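Local coordinates for quinone oxidoreductase (Thermus thermophilus, PDB 1IZ0), which binds NADPH and probably uses it to reduce quinones, at residues 36-41 / 60-65; 91-96 / 260-265; 152-157 / 185-190; 191-196 / 206-211; 275-280 / 296-301. All blocks are in the same frame, centred on the assembly; numbering follows the deposited sequence.

Contact 1 (36-41 / 60-65); sequences GLNFAD and GMEVVG
Asp-41 OD2, on a side chain that slides past that of Met-61, is gripped by three donors: Asn-38 N at 2.7 Å, a bridging water, and more weakly Asn-38 ND2. The site lies in the GroES-like catalytic domain, where strand 27-37 passes into helix 39-46 beside strand 62-67; Phe-39, an NADPH-binding residue, opens that helix. Asn-38 N meets OD2 on its anti side, 18° out of the carboxylate plane. The bridging water also donates to Gly-36 O and accepts from Met-61 N, 2.6 Å from the water oxygen. A second water joins Asp-41 OD1 to Gly-60 N, so one carboxylate spans both segments largely through solvent. An alanine in place of Asp-41 would probably leave Asn-38 N without its acceptor and both waters held by one partner fewer.

One direct backbone bond crosses the contact, from Gly-36 N to Glu-62 O at 2.9 Å. The side chain of Asn-38 crosses that of Glu-62 at about a right angle, their planes 20° apart, yet the bond from Asn-38 ND2 to Glu-62 OE1 is weak at 3.3 Å. Lys-297 supplies the stronger tie, its NZ forming a salt bridge with Glu-62 OE1 and a hydrogen bond with Asn-38 OD1. Met-61, modelled as selenomethionine, bends at its last torsion, with CE ending 4.2 Å from Ala-40 CB.

Contact 2 (91-96 / 260-265); sequences ALLPLP and FLLPRL
Pro-96 and Leu-265 bring their CA atoms to 7.3 Å and Leu-95 and Leu-262 to 7.9 Å, spacings that leave the backbones apart and give the contact to side chains. It illustrates how the two halves of a medium-chain dehydrogenase/reductase fold are packed together: the weakly bonded strand 93-94, paired with strand 70-75 in the catalytic-domain sheet, meets the tail of helix 251-261, which follows the last strand of the Rossmann sheet and runs into a 3-10 segment at 262-264.

Two leucines form one patch. Leu-93 has CG anti to its backbone N (chi1 -168°), and its branched end slides past that of Leu-262 in the opposite direction. Both methyls take part, with Leu-93 CD1 3.8 Å from Leu-262 CD2 and Leu-93 CD2 4.0 Å from Leu-262 CD1.

A second patch forms around Leu-265, whose side chain crosses the ring of Pro-96 at about a right angle. Its CD1 lies 4.0 Å from Pro-96 CD, while Pro-96 CG approaches the carbonyl of Leu-265, 3.4 Å from O. Leu-95 begins by pointing away from the helix tail, but its CD2 swings back to graze Leu-265 CD1. Leu-99 also packs on Leu-265, and Leu-95 rests on Ala-73 of strand 70-75.

The helix tail is tied within itself by Arg-264, whose NH1 donates in the guanidinium plane to a lone pair of Phe-260 O, 2.8 Å away, while that same NH1 lies over one face of the Phe-260 ring, offset toward its rim.

Contact 3 (152-157 / 185-190); sequences RVLAAA and KAWGGL
Trp-187 has CG beside its backbone N (chi1 -83°) and chi2 (46°) turns the indole, which lies against strand 152-157; the Arg-152 chain bends at chi3 (56°), which places NE, and its guanidinium ends over that ring. The setting is the Rossmann fold: the C-terminal end of helix 180-186, closed by a Schellman motif at Gly-188, packs on a strand of the parallel sheet.

The indole is a sandwich filling. On one face the Arg-152 guanidinium lies nearly flat, planes 18° apart, with CZ 4.7 Å from the centroid of the Trp-187 six-membered ring, a cation-pi stack. On the opposite face Leu-154 makes a CH-pi contact, its CB 4.0 Å from that centroid. The polar groups have further partners that help fix both planes: Arg-152 NH2 forms a salt bridge with Glu-172, and Trp-187 NE1 bonds to Glu-173. An alanine at Trp-187 would probably open a gap against Leu-154, leave the guanidinium without its stacking surface and deprive Glu-173 of its indole donor.

The ring is pushed far enough in for its CH2 to come 3.4 Å from Val-153 O. Beside it, Leu-154 CD1 meets Leu-190 CD2 at 4.1 Å.

Contact 4 (191-196 / 206-211); sequences DLVLEV and GLLAHG
The peptide between Asp-191 and Leu-192 carries on one face the CD2 methyl of Leu-208, which sits almost directly over the carbonyl carbon, 3.9 Å from Asp-191 C and 3.8 Å from Asp-191 O. Backbone bonds from both Asp-191 and Leu-192 to Lys-128 hold this peptide in place. The other flat group, the Asp-191 carboxylate, is shared out: Lys-128 N bonds to OD2, while a water donates to Asp-191 OD1 at 2.7 Å and to His-210 O at 2.8 Å, bridging the segments.

The same Leu-208 methyl serves a second partner. Val-193 has CG1 anti to its backbone N (chi1 172°), which leaves CG2 beside the N, and CG2 meets Leu-208 CD2 at 3.7 Å as the two side chains cross obliquely.

These residues belong to a beta-alpha-beta crossover of the Rossmann fold. Strand 190-195 leads through helix 201-205 and the 206-211 segment into strand 212-216, its parallel neighbour in the sheet. The segments themselves run 128° apart where they touch, with Asp-191 CA 5.8 Å from Ala-209 CA. Beyond them, Leu-207 packs on Val-180 and Ala-184 of helix 180-186, and Leu-208 on Leu-237. Gly-211, at positive phi, turns the chain toward strand 212-216, with backbone angles that would bring a side chain into collision with the His-210 carbonyl oxygen.

Contact 5 (275-280 / 296-301); sequences PVFPFA and GKVVVR
A parallel strand pair in the sheet of the catalytic domain joins Val-276, Phe-277 and Pro-278 to Val-299, Val-300 and Arg-301, the short axes 4.5 Å apart and 25° from parallel. Backbone bonds zigzag across it: Val-299 N to Pro-275 O at 3.0 Å, Phe-277 N to Val-299 O at 2.8 Å, and Arg-301 N to Phe-277 O at 2.7 Å. A weaker, bent bond from Phe-279 N to Arg-301 O follows where the first strand gives way to a 3-10 segment.

The parallel direction follows from a beta-alpha-beta unit, here strand 273-278, helix 282-288 and strand 297-301. The helix covers the face bearing Phe-277 and Val-300, with Ala-285 touching both. Phe-277 has CG beside its backbone N (chi1 -63°), and the ring lies near Val-298, its CE2 4.0 Å from Val-298 CG1. Near the plane of that ring, Val-299 O lies at its edge. On the other face Val-276 and Arg-301 lie side by side, Val-276 CG1 3.9 Å from Arg-301 CB, before the arginine turns away at chi2; its NE forms a salt bridge with Glu-102.

How the contacts relate
Contacts 1, 3 and 4 are buried, while contacts 2 and 5 are partly so. Contacts 1, 2 and 5 reach one sheet of the catalytic domain, where strands 27-37 and 297-301 are neighbours, and contacts 1 and 5 meet through Lys-297. Contacts 3 and 4 share the Rossmann sheet and are joined by Leu-190, whose O lies 2.7 Å from Ala-209 N. Their chemistry differs accordingly: water and carboxylates beside the cofactor-binding region in contact 1, regular backbone bonding in contact 5, an indole between a guanidinium and a leucine in contact 3, methyl packing with one bridging water in contact 4. Contact 2, mainly apolar and without hydrogen bonds between its segments, encloses 3 and 4 along the chain.

Contact 1 (36-41 / 60-65)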
# COMPACT_ATOMS: atom_id res chain seq x y z
N GLY A 36 2.59 -3.11 9.88
CA GLY A 36 1.50 -3.06 8.92
C GLY A 36 1.65 -4.23 7.96
O GLY A 36 2.73 -4.45 7.43
N LEU A 37 0.58 -4.98 7.75
CA LEU A 37 0.64 -6.12 6.85
C LEU A 37 0.15 -5.76 5.45
O LEU A 37 -0.72 -4.90 5.29
CB LEU A 37 -0.17 -7.29 7.41
CG LEU A 37 0.30 -7.82 8.77
CD1 LEU A 37 -0.49 -9.07 9.12
CD2 LEU A 37 1.79 -8.14 8.71
N ASN A 38 0.71 -6.42 4.45
CA ASN A 38 0.36 -6.17 3.06
C ASN A 38 0.05 -7.48 2.35
O ASN A 38 0.51 -8.54 2.76
CB ASN A 38 1.54 -5.49 2.35
CG ASN A 38 1.97 -4.22 3.04
OD1 ASN A 38 1.34 -3.17 2.87
ND2 ASN A 38 3.03 -4.30 3.84
N PHE A 39 -0.73 -7.41 1.28
CA PHE A 39 -1.05 -8.62 0.54
C PHE A 39 0.28 -9.24 0.13
O PHE A 39 0.43 -10.47 0.09
CB PHE A 39 -1.89 -8.28 -0.70
CG PHE A 39 -2.41 -9.50 -1.42
CD1 PHE A 39 -1.91 -9.85 -2.67
CD2 PHE A 39 -3.39 -10.30 -0.83
CE1 PHE A 39 -2.37 -11.00 -3.32
CE2 PHE A 39 -3.85 -11.45 -1.47
CZ PHE A 39 -3.34 -11.80 -2.72
N ALA A 40 1.26 -8.38 -0.13
CA ALA A 40 2.59 -8.82 -0.52
C ALA A 40 3.17 -9.79 0.51
O ALA A 40 3.88 -10.73 0.15
CB ALA A 40 3.51 -7.61 -0.68
N ASP A 41 2.88 -9.55 1.79
CA ASP A 41 3.37 -10.42 2.85
C ASP A 41 2.73 -11.79 2.70
O ASP A 41 3.38 -12.82 2.91
CB ASP A 41 3.03 -9.84 4.23
CG ASP A 41 3.78 -8.56 4.53
OD1 ASP A 41 5.03 -8.56 4.45
OD2 ASP A 41 3.13 -7.55 4.86
N GLY A 60 6.86 -9.56 7.78
CA GLY A 60 6.74 -8.18 8.21
C GLY A 60 7.76 -7.27 7.55
O GLY A 60 8.97 -7.45 7.74
N MSE A 61 7.29 -6.29 6.79
CA MSE A 61 8.18 -5.38 6.08
C MSE A 61 7.91 -3.92 6.39
O MSE A 61 8.76 -3.06 6.13
CB MSE A 61 8.04 -5.56 4.57
CG MSE A 61 8.21 -6.99 4.07
SE MSE A 61 8.12 -7.04 2.14
CE MSE A 61 6.48 -6.03 1.91
N GLU A 62 6.73 -3.63 6.91
CA GLU A 62 6.33 -2.26 7.23
C GLU A 62 6.30 -2.11 8.74
O GLU A 62 5.35 -2.53 9.40
CB GLU A 62 4.97 -1.99 6.62
CG GLU A 62 4.60 -0.53 6.52
CD GLU A 62 3.45 -0.30 5.56
OE1 GLU A 62 2.78 -1.29 5.18
OE2 GLU A 62 3.22 0.87 5.17
N VAL A 63 7.35 -1.50 9.28
CA VAL A 63 7.49 -1.35 10.72
C VAL A 63 7.46 0.07 11.26
O VAL A 63 7.78 1.03 10.56
CB VAL A 63 8.81 -2.03 11.16
CG1 VAL A 63 9.22 -1.58 12.54
CG2 VAL A 63 8.63 -3.54 11.16
N VAL A 64 7.03 0.18 12.51
CA VAL A 64 6.98 1.45 13.23
C VAL A 64 7.56 1.16 14.62
O VAL A 64 7.18 0.17 15.26
CB VAL A 64 5.54 1.96 13.38
CG1 VAL A 64 5.50 3.14 14.33
CG2 VAL A 64 5.01 2.38 12.02
N GLY A 65 8.50 1.98 15.06
CA GLY A 65 9.10 1.74 16.36
C GLY A 65 9.95 2.86 16.91
O GLY A 65 10.05 3.94 16.31
O HOH W 1 4.70 -6.01 6.43
O HOH W 2 6.99 -10.34 4.94

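Contact 2 (91-96 / 260-265)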
# COMPACT_ATOMS: atom_id res chain seq x y z
N ALA A 91 17.03 4.48 6.05
CA ALA A 91 15.66 4.08 5.73
C ALA A 91 14.65 4.62 6.74
O ALA A 91 13.44 4.55 6.52
CB ALA A 91 15.56 2.54 5.66
N LEU A 92 15.14 5.16 7.85
CA LEU A 92 14.26 5.70 8.89
C LEU A 92 13.40 6.84 8.37
O LEU A 92 13.88 7.74 7.70
CB LEU A 92 15.07 6.18 10.09
CG LEU A 92 15.85 5.09 10.81
CD1 LEU A 92 16.74 5.72 11.88
CD2 LEU A 92 14.88 4.09 11.42
N LEU A 93 12.12 6.80 8.72
CA LEU A 93 11.18 7.82 8.29
C LEU A 93 10.61 8.57 9.51
O LEU A 93 9.85 8.00 10.29
CB LEU A 93 10.06 7.15 7.49
CG LEU A 93 9.09 8.01 6.70
CD1 LEU A 93 8.05 8.62 7.62
CD2 LEU A 93 9.88 9.08 5.95
N PRO A 94 10.98 9.85 9.68
CA PRO A 94 10.51 10.67 10.80
C PRO A 94 9.00 10.86 10.74
O PRO A 94 8.42 11.04 9.67
CB PRO A 94 11.25 12.00 10.60
CG PRO A 94 12.43 11.64 9.79
CD PRO A 94 11.88 10.63 8.82
N LEU A 95 8.36 10.83 11.91
CA LEU A 95 6.91 10.98 11.99
C LEU A 95 6.53 12.26 12.72
O LEU A 95 7.29 12.76 13.54
CB LEU A 95 6.32 9.78 12.72
CG LEU A 95 6.64 8.41 12.12
CD1 LEU A 95 6.23 7.31 13.08
CD2 LEU A 95 5.93 8.25 10.80
N PRO A 96 5.34 12.80 12.42
CA PRO A 96 4.88 14.03 13.07
C PRO A 96 4.53 13.69 14.51
O PRO A 96 4.05 12.59 14.79
CB PRO A 96 3.63 14.41 12.28
CG PRO A 96 3.78 13.69 10.97
CD PRO A 96 4.38 12.38 11.38
N PHE A 260 6.46 15.60 -0.57
CA PHE A 260 5.06 15.91 -0.81
C PHE A 260 4.14 15.27 0.21
O PHE A 260 3.17 15.89 0.65
CB PHE A 260 4.68 15.46 -2.22
CG PHE A 260 3.22 15.64 -2.54
CD1 PHE A 260 2.29 14.67 -2.18
CD2 PHE A 260 2.78 16.77 -3.21
CE1 PHE A 260 0.94 14.82 -2.48
CE2 PHE A 260 1.43 16.93 -3.51
CZ PHE A 260 0.51 15.96 -3.14
N LEU A 261 4.45 14.03 0.58
CA LEU A 261 3.64 13.29 1.53
C LEU A 261 3.81 13.66 3.02
O LEU A 261 2.82 13.85 3.73
CB LEU A 261 3.90 11.79 1.35
CG LEU A 261 3.53 11.19 -0.01
CD1 LEU A 261 4.08 9.76 -0.10
CD2 LEU A 261 2.02 11.19 -0.19
N LEU A 262 5.05 13.76 3.49
CA LEU A 262 5.31 14.07 4.89
C LEU A 262 4.66 15.34 5.44
O LEU A 262 4.05 15.32 6.50
CB LEU A 262 6.81 14.12 5.16
CG LEU A 262 7.52 12.77 5.06
CD1 LEU A 262 8.97 12.93 5.52
CD2 LEU A 262 6.79 11.75 5.91
N PRO A 263 4.80 16.47 4.73
CA PRO A 263 4.16 17.68 5.28
C PRO A 263 2.64 17.52 5.40
O PRO A 263 1.98 18.31 6.06
CB PRO A 263 4.54 18.77 4.28
CG PRO A 263 5.88 18.29 3.75
CD PRO A 263 5.63 16.80 3.56
N ARG A 264 2.09 16.50 4.75
CA ARG A 264 0.65 16.29 4.79
C ARG A 264 0.21 15.17 5.73
O ARG A 264 -0.98 15.03 6.01
CB ARG A 264 0.14 15.99 3.37
CG ARG A 264 0.33 17.12 2.38
CD ARG A 264 -0.19 16.70 1.01
NE ARG A 264 -0.37 17.84 0.12
CZ ARG A 264 0.62 18.52 -0.44
NH1 ARG A 264 1.89 18.19 -0.22
NH2 ARG A 264 0.33 19.55 -1.22
N LEU A 265 1.16 14.37 6.20
CA LEU A 265 0.85 13.25 7.08
C LEU A 265 0.32 13.73 8.42
O LEU A 265 0.99 14.48 9.14
CB LEU A 265 2.11 12.41 7.32
CG LEU A 265 2.00 10.89 7.37
CD1 LEU A 265 3.22 10.35 8.13
CD2 LEU A 265 0.72 10.44 8.04

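Contact 3 (152-157 / 185-190)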
# COMPACT_ATOMS: atom_id res chain seq x y z
N ARG A 152 -9.64 14.35 -9.82
CA ARG A 152 -11.06 14.03 -9.67
C ARG A 152 -11.08 12.52 -9.51
O ARG A 152 -10.67 11.79 -10.41
CB ARG A 152 -11.83 14.44 -10.92
CG ARG A 152 -11.97 15.95 -11.10
CD ARG A 152 -12.72 16.28 -12.38
NE ARG A 152 -14.04 15.64 -12.43
CZ ARG A 152 -14.71 15.42 -13.56
NH1 ARG A 152 -14.20 15.80 -14.72
NH2 ARG A 152 -15.90 14.82 -13.52
N VAL A 153 -11.58 12.05 -8.37
CA VAL A 153 -11.59 10.62 -8.07
C VAL A 153 -12.91 9.87 -8.18
O VAL A 153 -13.93 10.31 -7.64
CB VAL A 153 -11.05 10.37 -6.63
CG1 VAL A 153 -11.00 8.87 -6.34
CG2 VAL A 153 -9.68 11.01 -6.47
N LEU A 154 -12.87 8.73 -8.86
CA LEU A 154 -14.03 7.86 -9.03
C LEU A 154 -13.61 6.62 -8.27
O LEU A 154 -12.71 5.90 -8.71
CB LEU A 154 -14.24 7.50 -10.50
CG LEU A 154 -15.61 7.10 -11.06
CD1 LEU A 154 -15.38 6.16 -12.25
CD2 LEU A 154 -16.49 6.43 -10.03
N ALA A 155 -14.24 6.37 -7.12
CA ALA A 155 -13.89 5.21 -6.30
C ALA A 155 -14.81 4.05 -6.60
O ALA A 155 -16.00 4.23 -6.87
CB ALA A 155 -13.98 5.57 -4.81
N ALA A 156 -14.27 2.84 -6.56
CA ALA A 156 -15.07 1.66 -6.81
C ALA A 156 -14.73 0.58 -5.78
O ALA A 156 -13.60 0.50 -5.30
CB ALA A 156 -14.81 1.15 -8.21
N ALA A 157 -15.74 -0.21 -5.42
CA ALA A 157 -15.57 -1.30 -4.47
C ALA A 157 -16.58 -2.39 -4.82
O ALA A 157 -17.42 -2.20 -5.71
CB ALA A 157 -15.80 -0.81 -3.04
N LYS A 185 -18.44 6.33 -18.47
CA LYS A 185 -19.03 6.97 -19.63
C LYS A 185 -19.61 8.34 -19.23
O LYS A 185 -19.47 9.33 -19.94
CB LYS A 185 -20.14 6.07 -20.22
N ALA A 186 -20.26 8.38 -18.07
CA ALA A 186 -20.84 9.64 -17.59
C ALA A 186 -19.76 10.69 -17.32
O ALA A 186 -20.02 11.89 -17.38
CB ALA A 186 -21.67 9.39 -16.32
N TRP A 187 -18.55 10.22 -17.02
CA TRP A 187 -17.43 11.11 -16.74
C TRP A 187 -16.69 11.51 -18.00
O TRP A 187 -15.76 12.33 -17.95
CB TRP A 187 -16.46 10.42 -15.79
CG TRP A 187 -16.83 10.50 -14.34
CD1 TRP A 187 -18.06 10.28 -13.79
CD2 TRP A 187 -15.95 10.79 -13.26
NE1 TRP A 187 -18.00 10.42 -12.42
CE2 TRP A 187 -16.71 10.74 -12.07
CE3 TRP A 187 -14.58 11.10 -13.18
CZ2 TRP A 187 -16.15 10.98 -10.81
CZ3 TRP A 187 -14.02 11.34 -11.92
CH2 TRP A 187 -14.81 11.28 -10.75
N GLY A 188 -17.09 10.93 -19.13
CA GLY A 188 -16.45 11.23 -20.39
C GLY A 188 -15.17 10.42 -20.52
O GLY A 188 -14.26 10.78 -21.27
N GLY A 189 -15.11 9.30 -19.80
CA GLY A 189 -13.93 8.46 -19.84
C GLY A 189 -12.91 8.92 -18.82
O GLY A 189 -12.87 10.10 -18.44
N LEU A 190 -12.06 8.00 -18.37
CA LEU A 190 -11.06 8.33 -17.38
C LEU A 190 -9.69 8.60 -17.99
O LEU A 190 -9.35 8.09 -19.05
CB LEU A 190 -10.95 7.19 -16.36
CG LEU A 190 -12.30 6.82 -15.74
CD1 LEU A 190 -12.16 5.54 -14.95
CD2 LEU A 190 -12.79 7.96 -14.86

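Contact 4 (191-196 / 206-211)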
# COMPACT_ATOMS: atom_id res chain seq x y z
N ASP A 191 -8.92 9.44 -17.29
CA ASP A 191 -7.57 9.79 -17.70
C ASP A 191 -6.60 8.75 -17.12
O ASP A 191 -5.61 8.39 -17.75
CB ASP A 191 -7.19 11.18 -17.16
CG ASP A 191 -8.02 12.29 -17.79
OD1 ASP A 191 -8.00 12.41 -19.03
OD2 ASP A 191 -8.69 13.05 -17.05
N LEU A 192 -6.91 8.29 -15.91
CA LEU A 192 -6.09 7.31 -15.22
C LEU A 192 -6.88 6.22 -14.51
O LEU A 192 -8.01 6.43 -14.06
CB LEU A 192 -5.21 7.99 -14.16
CG LEU A 192 -4.13 9.01 -14.53
CD1 LEU A 192 -4.74 10.37 -14.70
CD2 LEU A 192 -3.11 9.06 -13.41
N VAL A 193 -6.27 5.05 -14.40
CA VAL A 193 -6.87 3.93 -13.70
C VAL A 193 -5.77 3.26 -12.88
O VAL A 193 -4.70 2.96 -13.42
CB VAL A 193 -7.46 2.88 -14.68
CG1 VAL A 193 -7.90 1.65 -13.90
CG2 VAL A 193 -8.64 3.47 -15.44
N LEU A 194 -6.01 3.08 -11.59
CA LEU A 194 -5.05 2.41 -10.72
C LEU A 194 -5.61 1.01 -10.59
O LEU A 194 -6.55 0.78 -9.85
CB LEU A 194 -4.97 3.09 -9.35
CG LEU A 194 -4.43 4.53 -9.32
CD1 LEU A 194 -4.35 5.03 -7.88
CD2 LEU A 194 -3.05 4.58 -9.97
N GLU A 195 -5.03 0.09 -11.37
CA GLU A 195 -5.47 -1.30 -11.42
C GLU A 195 -4.90 -2.23 -10.37
O GLU A 195 -3.70 -2.49 -10.36
CB GLU A 195 -5.12 -1.88 -12.79
CG GLU A 195 -6.27 -1.96 -13.76
CD GLU A 195 -7.30 -2.96 -13.32
OE1 GLU A 195 -6.92 -4.11 -13.01
OE2 GLU A 195 -8.50 -2.61 -13.29
N VAL A 196 -5.76 -2.76 -9.50
CA VAL A 196 -5.34 -3.72 -8.47
C VAL A 196 -6.13 -5.02 -8.62
O VAL A 196 -5.74 -6.05 -8.09
CB VAL A 196 -5.53 -3.16 -7.04
CG1 VAL A 196 -4.57 -2.00 -6.80
CG2 VAL A 196 -6.98 -2.71 -6.84
N GLY A 206 -11.05 -0.07 -21.52
CA GLY A 206 -12.19 0.49 -22.24
C GLY A 206 -12.78 1.70 -21.54
O GLY A 206 -13.59 2.43 -22.12
N LEU A 207 -12.38 1.93 -20.29
CA LEU A 207 -12.90 3.05 -19.50
C LEU A 207 -12.10 4.32 -19.73
O LEU A 207 -12.53 5.41 -19.37
CB LEU A 207 -12.82 2.72 -18.00
CG LEU A 207 -13.37 1.38 -17.51
CD1 LEU A 207 -12.99 1.19 -16.04
CD2 LEU A 207 -14.87 1.33 -17.70
N LEU A 208 -10.92 4.17 -20.33
CA LEU A 208 -10.04 5.30 -20.58
C LEU A 208 -10.38 6.19 -21.76
O LEU A 208 -10.88 5.73 -22.78
CB LEU A 208 -8.60 4.80 -20.75
CG LEU A 208 -7.95 4.16 -19.52
CD1 LEU A 208 -6.70 3.39 -19.94
CD2 LEU A 208 -7.60 5.25 -18.50
N ALA A 209 -10.12 7.48 -21.60
CA ALA A 209 -10.34 8.46 -22.65
C ALA A 209 -9.00 8.60 -23.39
O ALA A 209 -7.99 8.06 -22.94
CB ALA A 209 -10.76 9.80 -22.06
N HIS A 210 -8.99 9.33 -24.50
CA HIS A 210 -7.77 9.54 -25.27
C HIS A 210 -6.62 9.99 -24.36
O HIS A 210 -6.79 10.88 -23.53
CB HIS A 210 -8.00 10.58 -26.38
N GLY A 211 -5.46 9.38 -24.54
CA GLY A 211 -4.31 9.73 -23.72
C GLY A 211 -4.33 9.10 -22.33
O GLY A 211 -3.47 9.38 -21.50
O HOH W 3 -6.27 11.23 -20.76

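Contact 5 (275-280 / 296-301)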
# COMPACT_ATOMS: atom_id res chain seq x y z
N PRO A 275 -8.47 -3.56 10.94
CA PRO A 275 -8.39 -4.50 12.06
C PRO A 275 -7.02 -4.41 12.71
O PRO A 275 -5.99 -4.44 12.02
CB PRO A 275 -8.60 -5.87 11.40
CG PRO A 275 -9.23 -5.56 10.08
CD PRO A 275 -8.55 -4.28 9.66
N VAL A 276 -7.00 -4.28 14.04
CA VAL A 276 -5.74 -4.24 14.76
C VAL A 276 -5.63 -5.51 15.59
O VAL A 276 -6.49 -5.79 16.43
CB VAL A 276 -5.65 -3.01 15.69
CG1 VAL A 276 -4.39 -3.10 16.54
CG2 VAL A 276 -5.60 -1.72 14.85
N PHE A 277 -4.57 -6.28 15.35
CA PHE A 277 -4.35 -7.53 16.05
C PHE A 277 -3.17 -7.47 17.02
O PHE A 277 -2.17 -6.80 16.76
CB PHE A 277 -4.10 -8.66 15.05
CG PHE A 277 -5.26 -8.94 14.14
CD1 PHE A 277 -6.14 -9.98 14.43
CD2 PHE A 277 -5.51 -8.14 13.04
CE1 PHE A 277 -7.25 -10.21 13.63
CE2 PHE A 277 -6.62 -8.36 12.23
CZ PHE A 277 -7.50 -9.40 12.53
N PRO A 278 -3.29 -8.16 18.16
CA PRO A 278 -2.21 -8.18 19.15
C PRO A 278 -1.12 -9.10 18.58
O PRO A 278 -1.40 -9.96 17.74
CB PRO A 278 -2.88 -8.79 20.38
CG PRO A 278 -4.34 -8.44 20.19
CD PRO A 278 -4.54 -8.69 18.72
N PHE A 279 0.11 -8.92 19.03
CA PHE A 279 1.24 -9.72 18.57
C PHE A 279 0.90 -11.21 18.52
O PHE A 279 1.18 -11.90 17.53
CB PHE A 279 2.43 -9.49 19.49
CG PHE A 279 3.71 -10.07 18.99
CD1 PHE A 279 4.31 -11.14 19.65
CD2 PHE A 279 4.33 -9.54 17.87
CE1 PHE A 279 5.51 -11.67 19.20
CE2 PHE A 279 5.54 -10.07 17.41
CZ PHE A 279 6.12 -11.13 18.07
N ALA A 280 0.28 -11.69 19.59
CA ALA A 280 -0.10 -13.09 19.72
C ALA A 280 -1.01 -13.61 18.60
O ALA A 280 -1.01 -14.81 18.31
CB ALA A 280 -0.77 -13.31 21.08
N GLY A 296 -9.45 -0.72 5.25
CA GLY A 296 -8.25 -0.11 5.79
C GLY A 296 -7.10 -1.10 5.93
O GLY A 296 -7.16 -2.21 5.42
N LYS A 297 -6.07 -0.66 6.64
CA LYS A 297 -4.86 -1.44 6.86
C LYS A 297 -4.93 -2.44 8.00
O LYS A 297 -5.43 -2.11 9.08
CB LYS A 297 -3.70 -0.48 7.15
CG LYS A 297 -2.33 -1.12 7.17
CD LYS A 297 -1.78 -1.20 5.75
CE LYS A 297 -0.29 -1.52 5.77
NZ LYS A 297 0.27 -1.41 4.39
N VAL A 298 -4.40 -3.64 7.78
CA VAL A 298 -4.35 -4.66 8.82
C VAL A 298 -3.07 -4.37 9.58
O VAL A 298 -2.00 -4.33 8.99
CB VAL A 298 -4.26 -6.10 8.26
CG1 VAL A 298 -4.08 -7.08 9.41
CG2 VAL A 298 -5.52 -6.44 7.47
N VAL A 299 -3.18 -4.16 10.88
CA VAL A 299 -2.02 -3.83 11.69
C VAL A 299 -1.84 -4.75 12.90
O VAL A 299 -2.81 -5.11 13.57
CB VAL A 299 -2.13 -2.38 12.21
CG1 VAL A 299 -0.98 -2.08 13.18
CG2 VAL A 299 -2.11 -1.41 11.04
N VAL A 300 -0.60 -5.13 13.16
CA VAL A 300 -0.28 -5.95 14.32
C VAL A 300 0.37 -5.00 15.33
O VAL A 300 1.34 -4.30 15.01
CB VAL A 300 0.70 -7.09 13.97
CG1 VAL A 300 1.05 -7.88 15.23
CG2 VAL A 300 0.06 -8.02 12.93
N ARG A 301 -0.18 -4.97 16.54
CA ARG A 301 0.30 -4.09 17.59
C ARG A 301 1.04 -4.90 18.65
O ARG A 301 0.52 -5.90 19.13
CB ARG A 301 -0.89 -3.38 18.24
CG ARG A 301 -0.77 -1.89 18.39
CD ARG A 301 0.35 -1.48 19.32
NE ARG A 301 0.21 -0.08 19.71
CZ ARG A 301 1.09 0.58 20.45
NH1 ARG A 301 2.18 -0.03 20.89
NH2 ARG A 301 0.86 1.84 20.78